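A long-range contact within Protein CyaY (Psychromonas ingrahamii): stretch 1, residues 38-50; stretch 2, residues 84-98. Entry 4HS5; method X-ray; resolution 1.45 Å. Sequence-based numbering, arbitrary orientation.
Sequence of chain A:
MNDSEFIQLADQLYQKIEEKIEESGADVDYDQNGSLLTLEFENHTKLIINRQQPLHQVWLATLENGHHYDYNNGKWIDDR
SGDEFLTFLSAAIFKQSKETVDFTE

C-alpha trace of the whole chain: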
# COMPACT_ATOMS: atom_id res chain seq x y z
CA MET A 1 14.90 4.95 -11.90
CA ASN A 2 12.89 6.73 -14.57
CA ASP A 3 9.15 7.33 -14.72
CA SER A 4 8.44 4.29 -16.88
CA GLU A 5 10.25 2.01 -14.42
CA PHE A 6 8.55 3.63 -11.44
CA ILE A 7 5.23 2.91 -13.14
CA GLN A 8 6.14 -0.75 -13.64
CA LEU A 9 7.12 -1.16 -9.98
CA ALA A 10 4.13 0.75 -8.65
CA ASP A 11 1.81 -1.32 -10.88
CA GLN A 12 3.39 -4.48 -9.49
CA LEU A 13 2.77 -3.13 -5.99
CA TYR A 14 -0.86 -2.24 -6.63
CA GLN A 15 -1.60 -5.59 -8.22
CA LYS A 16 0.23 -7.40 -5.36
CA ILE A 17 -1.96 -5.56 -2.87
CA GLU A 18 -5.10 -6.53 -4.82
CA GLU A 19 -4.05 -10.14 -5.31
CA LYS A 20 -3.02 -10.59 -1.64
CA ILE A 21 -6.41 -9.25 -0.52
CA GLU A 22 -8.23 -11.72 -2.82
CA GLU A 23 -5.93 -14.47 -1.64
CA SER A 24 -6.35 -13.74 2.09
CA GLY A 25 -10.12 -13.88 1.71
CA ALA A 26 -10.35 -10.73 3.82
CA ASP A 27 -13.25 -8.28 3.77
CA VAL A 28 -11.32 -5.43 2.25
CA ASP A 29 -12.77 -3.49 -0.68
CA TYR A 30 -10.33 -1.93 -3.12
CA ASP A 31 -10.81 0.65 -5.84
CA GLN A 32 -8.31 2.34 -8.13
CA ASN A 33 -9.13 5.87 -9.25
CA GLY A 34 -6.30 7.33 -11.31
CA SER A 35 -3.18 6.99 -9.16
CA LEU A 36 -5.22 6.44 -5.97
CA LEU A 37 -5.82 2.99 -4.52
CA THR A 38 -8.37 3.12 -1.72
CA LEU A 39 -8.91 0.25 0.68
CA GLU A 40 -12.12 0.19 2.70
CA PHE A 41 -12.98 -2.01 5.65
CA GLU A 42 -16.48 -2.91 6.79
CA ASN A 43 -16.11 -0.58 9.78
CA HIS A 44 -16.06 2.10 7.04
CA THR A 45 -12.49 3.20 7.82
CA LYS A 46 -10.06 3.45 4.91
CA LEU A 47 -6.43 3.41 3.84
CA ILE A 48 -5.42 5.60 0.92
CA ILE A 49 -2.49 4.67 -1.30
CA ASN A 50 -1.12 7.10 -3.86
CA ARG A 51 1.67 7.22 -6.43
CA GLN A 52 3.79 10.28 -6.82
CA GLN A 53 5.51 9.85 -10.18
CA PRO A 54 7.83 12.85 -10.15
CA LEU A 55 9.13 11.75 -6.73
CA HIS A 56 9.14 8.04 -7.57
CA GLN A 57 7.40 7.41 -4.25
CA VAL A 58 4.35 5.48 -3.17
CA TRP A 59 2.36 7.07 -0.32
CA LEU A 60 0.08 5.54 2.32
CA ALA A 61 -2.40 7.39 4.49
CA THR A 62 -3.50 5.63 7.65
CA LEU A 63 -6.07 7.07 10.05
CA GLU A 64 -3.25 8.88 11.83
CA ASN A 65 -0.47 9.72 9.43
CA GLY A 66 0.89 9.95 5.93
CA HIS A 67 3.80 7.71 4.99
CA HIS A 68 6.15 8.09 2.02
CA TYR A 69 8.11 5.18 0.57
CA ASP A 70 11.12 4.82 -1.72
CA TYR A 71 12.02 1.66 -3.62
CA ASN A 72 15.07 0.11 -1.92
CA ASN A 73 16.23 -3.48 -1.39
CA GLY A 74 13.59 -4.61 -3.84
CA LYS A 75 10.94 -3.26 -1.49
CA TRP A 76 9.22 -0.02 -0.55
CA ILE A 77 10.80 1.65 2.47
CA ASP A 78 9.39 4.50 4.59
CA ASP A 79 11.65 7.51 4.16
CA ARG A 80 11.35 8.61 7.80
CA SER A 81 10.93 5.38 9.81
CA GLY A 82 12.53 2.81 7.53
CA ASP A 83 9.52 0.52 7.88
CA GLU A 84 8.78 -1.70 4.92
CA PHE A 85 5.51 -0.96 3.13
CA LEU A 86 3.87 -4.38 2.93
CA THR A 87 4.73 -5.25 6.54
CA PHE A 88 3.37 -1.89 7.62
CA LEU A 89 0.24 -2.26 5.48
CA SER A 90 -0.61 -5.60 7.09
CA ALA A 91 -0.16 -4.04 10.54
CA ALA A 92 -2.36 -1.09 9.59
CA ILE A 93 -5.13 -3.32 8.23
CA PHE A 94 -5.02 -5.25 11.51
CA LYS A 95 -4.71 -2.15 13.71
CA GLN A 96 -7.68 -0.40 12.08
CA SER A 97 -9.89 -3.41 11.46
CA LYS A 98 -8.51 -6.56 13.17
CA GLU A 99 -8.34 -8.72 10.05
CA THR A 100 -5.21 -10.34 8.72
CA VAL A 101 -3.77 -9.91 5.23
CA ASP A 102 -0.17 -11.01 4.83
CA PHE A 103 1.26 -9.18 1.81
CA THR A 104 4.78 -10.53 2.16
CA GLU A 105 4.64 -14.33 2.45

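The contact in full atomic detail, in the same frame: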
# COMPACT_ATOMS: atom_id res chain seq x y z
N THR A 38 -7.71 2.99 -3.00
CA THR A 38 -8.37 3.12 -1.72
C THR A 38 -8.82 1.77 -1.21
O THR A 38 -9.45 1.00 -1.93
CB THR A 38 -9.58 4.05 -1.83
OG1 THR A 38 -9.12 5.36 -2.22
CG2 THR A 38 -10.31 4.16 -0.49
N LEU A 39 -8.46 1.47 0.04
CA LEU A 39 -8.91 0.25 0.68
C LEU A 39 -9.96 0.62 1.71
O LEU A 39 -9.75 1.53 2.51
CB LEU A 39 -7.73 -0.43 1.38
CG LEU A 39 -6.48 -0.68 0.53
CD1 LEU A 39 -5.45 -1.46 1.32
CD2 LEU A 39 -6.86 -1.42 -0.74
N GLU A 40 -11.10 -0.06 1.68
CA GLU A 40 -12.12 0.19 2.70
C GLU A 40 -12.47 -1.08 3.47
O GLU A 40 -12.58 -2.17 2.90
CB GLU A 40 -13.38 0.82 2.12
CG GLU A 40 -14.46 1.08 3.18
CD GLU A 40 -15.53 2.06 2.72
OE1 GLU A 40 -15.41 2.61 1.61
OE2 GLU A 40 -16.49 2.28 3.50
N PHE A 41 -12.63 -0.91 4.77
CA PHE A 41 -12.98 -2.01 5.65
C PHE A 41 -14.47 -1.92 6.00
O PHE A 41 -15.12 -0.90 5.74
CB PHE A 41 -12.08 -1.96 6.88
CG PHE A 41 -10.61 -1.83 6.53
CD1 PHE A 41 -9.93 -2.88 5.93
CD2 PHE A 41 -9.92 -0.65 6.79
CE1 PHE A 41 -8.59 -2.76 5.59
CE2 PHE A 41 -8.58 -0.52 6.46
CZ PHE A 41 -7.91 -1.58 5.86
N GLU A 42 -15.04 -2.98 6.55
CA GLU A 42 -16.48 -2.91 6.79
C GLU A 42 -16.85 -2.00 7.96
O GLU A 42 -18.00 -1.60 8.09
CB GLU A 42 -17.14 -4.29 6.88
CG GLU A 42 -16.36 -5.33 7.62
CD GLU A 42 -17.12 -6.64 7.65
OE1 GLU A 42 -18.21 -6.69 7.03
OE2 GLU A 42 -16.64 -7.60 8.28
N ASN A 43 -15.87 -1.63 8.79
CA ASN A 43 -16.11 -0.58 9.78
C ASN A 43 -16.10 0.82 9.17
O ASN A 43 -16.19 1.82 9.89
CB ASN A 43 -15.17 -0.70 10.99
CG ASN A 43 -13.71 -0.39 10.66
OD1 ASN A 43 -13.35 -0.06 9.53
ND2 ASN A 43 -12.86 -0.49 11.68
N HIS A 44 -15.97 0.88 7.84
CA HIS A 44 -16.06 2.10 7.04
C HIS A 44 -14.82 3.01 7.15
O HIS A 44 -14.82 4.12 6.61
CB HIS A 44 -17.35 2.89 7.33
CG HIS A 44 -18.60 2.20 6.87
ND1 HIS A 44 -19.86 2.65 7.21
CD2 HIS A 44 -18.79 1.10 6.11
CE1 HIS A 44 -20.77 1.85 6.68
NE2 HIS A 44 -20.14 0.91 6.00
N THR A 45 -13.80 2.53 7.85
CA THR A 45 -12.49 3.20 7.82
C THR A 45 -11.78 2.86 6.51
O THR A 45 -12.16 1.92 5.80
CB THR A 45 -11.59 2.86 9.03
OG1 THR A 45 -11.24 1.47 9.03
CG2 THR A 45 -12.31 3.20 10.34
N LYS A 46 -10.75 3.63 6.18
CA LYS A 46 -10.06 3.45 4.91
C LYS A 46 -8.56 3.58 5.05
O LYS A 46 -8.04 4.10 6.03
CB LYS A 46 -10.54 4.51 3.91
CG LYS A 46 -12.01 4.49 3.58
CD LYS A 46 -12.34 5.68 2.69
CE LYS A 46 -13.82 5.73 2.34
NZ LYS A 46 -14.12 6.85 1.39
N LEU A 47 -7.85 3.10 4.03
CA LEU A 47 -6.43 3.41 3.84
C LEU A 47 -6.33 3.95 2.43
O LEU A 47 -6.97 3.44 1.52
CB LEU A 47 -5.56 2.16 3.97
CG LEU A 47 -5.53 1.50 5.36
CD1 LEU A 47 -4.74 0.21 5.36
CD2 LEU A 47 -4.95 2.47 6.36
N ILE A 48 -5.53 4.99 2.24
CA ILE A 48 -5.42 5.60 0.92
C ILE A 48 -3.99 5.47 0.44
O ILE A 48 -3.07 5.93 1.11
CB ILE A 48 -5.79 7.08 0.94
CG1 ILE A 48 -7.19 7.27 1.53
CG2 ILE A 48 -5.75 7.65 -0.48
CD1 ILE A 48 -7.48 8.71 1.91
N ILE A 49 -3.81 4.85 -0.71
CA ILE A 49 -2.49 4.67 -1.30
C ILE A 49 -2.41 5.54 -2.55
O ILE A 49 -3.37 5.64 -3.31
CB ILE A 49 -2.24 3.19 -1.63
CG1 ILE A 49 -2.22 2.39 -0.33
CG2 ILE A 49 -0.93 3.00 -2.38
CD1 ILE A 49 -2.49 0.93 -0.52
N ASN A 50 -1.28 6.20 -2.74
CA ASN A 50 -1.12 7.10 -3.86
C ASN A 50 0.25 6.90 -4.49
O ASN A 50 1.17 6.39 -3.85
CB ASN A 50 -1.29 8.54 -3.39
CG ASN A 50 -1.67 9.47 -4.50
OD1 ASN A 50 -1.47 9.18 -5.68
ND2 ASN A 50 -2.22 10.63 -4.13
N GLU A 84 9.07 -1.20 6.25
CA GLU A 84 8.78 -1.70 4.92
C GLU A 84 7.27 -1.65 4.68
O GLU A 84 6.47 -1.95 5.57
CB GLU A 84 9.36 -3.12 4.79
CG GLU A 84 9.24 -3.70 3.40
CD GLU A 84 7.94 -4.42 3.21
OE1 GLU A 84 7.38 -4.91 4.21
OE2 GLU A 84 7.48 -4.49 2.06
N PHE A 85 6.89 -1.25 3.47
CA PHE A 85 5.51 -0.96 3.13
C PHE A 85 4.53 -2.11 3.39
O PHE A 85 3.48 -1.91 4.00
CB PHE A 85 5.44 -0.56 1.65
CG PHE A 85 4.06 -0.22 1.16
CD1 PHE A 85 3.61 1.08 1.18
CD2 PHE A 85 3.23 -1.21 0.65
CE1 PHE A 85 2.33 1.40 0.72
CE2 PHE A 85 1.95 -0.90 0.20
CZ PHE A 85 1.50 0.40 0.25
N LEU A 86 4.84 -3.29 2.87
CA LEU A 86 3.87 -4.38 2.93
C LEU A 86 3.67 -4.89 4.35
O LEU A 86 2.54 -5.22 4.75
CB LEU A 86 4.26 -5.50 1.98
CG LEU A 86 4.20 -5.08 0.51
CD1 LEU A 86 4.74 -6.20 -0.34
CD2 LEU A 86 2.75 -4.75 0.12
N THR A 87 4.76 -4.93 5.12
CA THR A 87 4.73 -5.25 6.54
C THR A 87 3.87 -4.23 7.27
O THR A 87 3.00 -4.57 8.08
CB THR A 87 6.17 -5.23 7.12
OG1 THR A 87 6.95 -6.23 6.46
CG2 THR A 87 6.14 -5.54 8.61
N PHE A 88 4.09 -2.96 6.96
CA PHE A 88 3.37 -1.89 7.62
C PHE A 88 1.88 -1.91 7.24
O PHE A 88 1.01 -1.64 8.07
CB PHE A 88 4.01 -0.55 7.28
CG PHE A 88 3.43 0.60 8.05
CD1 PHE A 88 3.85 0.88 9.34
CD2 PHE A 88 2.47 1.40 7.47
CE1 PHE A 88 3.32 1.94 10.04
CE2 PHE A 88 1.92 2.47 8.17
CZ PHE A 88 2.36 2.74 9.45
N LEU A 89 1.60 -2.22 5.98
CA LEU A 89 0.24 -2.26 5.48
C LEU A 89 -0.56 -3.35 6.18
O LEU A 89 -1.69 -3.12 6.60
CB LEU A 89 0.24 -2.47 3.96
CG LEU A 89 -1.14 -2.43 3.31
CD1 LEU A 89 -1.78 -1.08 3.60
CD2 LEU A 89 -1.03 -2.65 1.81
N SER A 90 0.04 -4.53 6.33
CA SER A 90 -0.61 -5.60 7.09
C SER A 90 -0.93 -5.16 8.52
O SER A 90 -2.02 -5.44 9.02
CB SER A 90 0.30 -6.83 7.17
OG SER A 90 0.46 -7.41 5.89
N ALA A 91 0.02 -4.49 9.16
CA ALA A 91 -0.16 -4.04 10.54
C ALA A 91 -1.28 -3.01 10.60
O ALA A 91 -2.11 -3.05 11.50
CB ALA A 91 1.12 -3.47 11.09
N ALA A 92 -1.32 -2.11 9.62
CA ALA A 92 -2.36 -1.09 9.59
C ALA A 92 -3.75 -1.69 9.40
O ALA A 92 -4.70 -1.28 10.07
CB ALA A 92 -2.07 -0.05 8.51
N ILE A 93 -3.87 -2.64 8.47
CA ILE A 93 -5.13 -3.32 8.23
C ILE A 93 -5.59 -4.01 9.52
O ILE A 93 -6.77 -3.97 9.87
CB ILE A 93 -5.01 -4.34 7.07
CG1 ILE A 93 -4.82 -3.61 5.73
CG2 ILE A 93 -6.23 -5.26 7.01
CD1 ILE A 93 -4.72 -4.53 4.52
N PHE A 94 -4.65 -4.60 10.26
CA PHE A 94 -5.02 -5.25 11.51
C PHE A 94 -5.34 -4.22 12.60
O PHE A 94 -6.26 -4.42 13.40
CB PHE A 94 -3.92 -6.19 12.00
CG PHE A 94 -4.31 -6.95 13.23
CD1 PHE A 94 -5.14 -8.05 13.13
CD2 PHE A 94 -3.89 -6.54 14.49
CE1 PHE A 94 -5.53 -8.76 14.27
CE2 PHE A 94 -4.28 -7.23 15.63
CZ PHE A 94 -5.10 -8.34 15.51
N LYS A 95 -4.58 -3.14 12.65
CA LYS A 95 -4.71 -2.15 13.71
C LYS A 95 -5.97 -1.31 13.56
O LYS A 95 -6.52 -0.84 14.56
CB LYS A 95 -3.44 -1.30 13.79
CG LYS A 95 -3.60 0.13 14.27
CD LYS A 95 -2.27 0.88 14.05
CE LYS A 95 -1.82 0.82 12.58
NZ LYS A 95 -2.28 1.98 11.76
N GLN A 96 -6.45 -1.16 12.33
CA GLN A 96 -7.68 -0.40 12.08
C GLN A 96 -8.92 -1.27 12.06
O GLN A 96 -10.03 -0.77 12.29
CB GLN A 96 -7.61 0.33 10.74
CG GLN A 96 -6.67 1.50 10.74
CD GLN A 96 -6.83 2.37 9.51
OE1 GLN A 96 -7.81 2.25 8.76
NE2 GLN A 96 -5.87 3.26 9.30
N SER A 97 -8.75 -2.56 11.78
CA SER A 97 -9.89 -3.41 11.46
C SER A 97 -9.82 -4.85 11.98
O SER A 97 -10.77 -5.62 11.82
CB SER A 97 -10.09 -3.42 9.95
OG SER A 97 -9.03 -4.14 9.34
N LYS A 98 -8.69 -5.22 12.57
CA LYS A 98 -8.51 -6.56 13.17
C LYS A 98 -8.61 -7.77 12.23
O LYS A 98 -8.79 -8.89 12.68
CB LYS A 98 -9.41 -6.75 14.40
CG LYS A 98 -9.21 -5.69 15.47
CD LYS A 98 -7.74 -5.57 15.87
CE LYS A 98 -7.48 -4.22 16.53
NZ LYS A 98 -6.03 -4.02 16.81

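What lets a two-stranded hairpin and a helix share one apolar layer? Strands alternate their side chains, so Leu39 and Phe41 on one strand, and Leu47 and Ile49 on the next, all point their CA-to-CB bonds toward the helix, while Thr38, Glu40 and Ile48 make no contact with it. The strands are paired through Leu39 and Leu47, whose N and O atoms bond in both directions at 2.9 Å. All four inward residues have chi1 in the m well, and Leu39, Leu47 and Ile49 combine it with a t chi2, an extended form that carries CD1 out to the helix.

How does the helix meet these side chains when several of its own do not point straight at them? Phe85 and Leu89 leave the backbone sideways, but with chi1 t their ends come nearer the strands. Leu89 CD1 thereby reaches Leu47 CD1 at 3.7 Å and Leu39 CD1 at 4.3 Å, bridging the two strands. One turn earlier, Phe85 offers the edge of its ring, with CZ 4.1 Å from Ile49 CD1. Ala92 does point toward the strands, and its short side chain places CB 4.1 Å from Leu47 CD1. Leu47 also packs on Ile93, CD1 to CG1 at 3.8 Å.

Why is the Phe41 ring held so closely at the far end of the helix? Its chi1 of -50° and chi2 of -69° present a face to Ser97 and an edge to Ile93. Ser97 CB lies 4.2 Å from the ring centroid and 26° off the normal, a CH-pi contact, while Phe41 CZ lies 3.7 Å from Ile93 CG1. With chi1 p, Ser97 turns its hydroxyl back along the helix, where OG donates to Ile93 O at a very short 2.3 Å; the same carbonyl receives a weak bond from Ser97 N at 3.1 Å.

What fixes the turn of the hairpin against the helix? The type I turn from Phe41 to His44 brings Asn43, with chi1 p, toward the helix, and its amide works in two directions. Asn43 ND2 donates to Gln96 O at 2.9 Å, the one clear hydrogen bond across the contact. On the other side of the amide, Asn43 OD1 accepts from Thr45 OG1 at 2.7 Å and from Thr45 N at 3.1 Å, which ties the side chain to its own loop. The p rotamer of Thr45 places its hydroxyl for this bond, and Gln96 has the largest area covered by the opposing stretch.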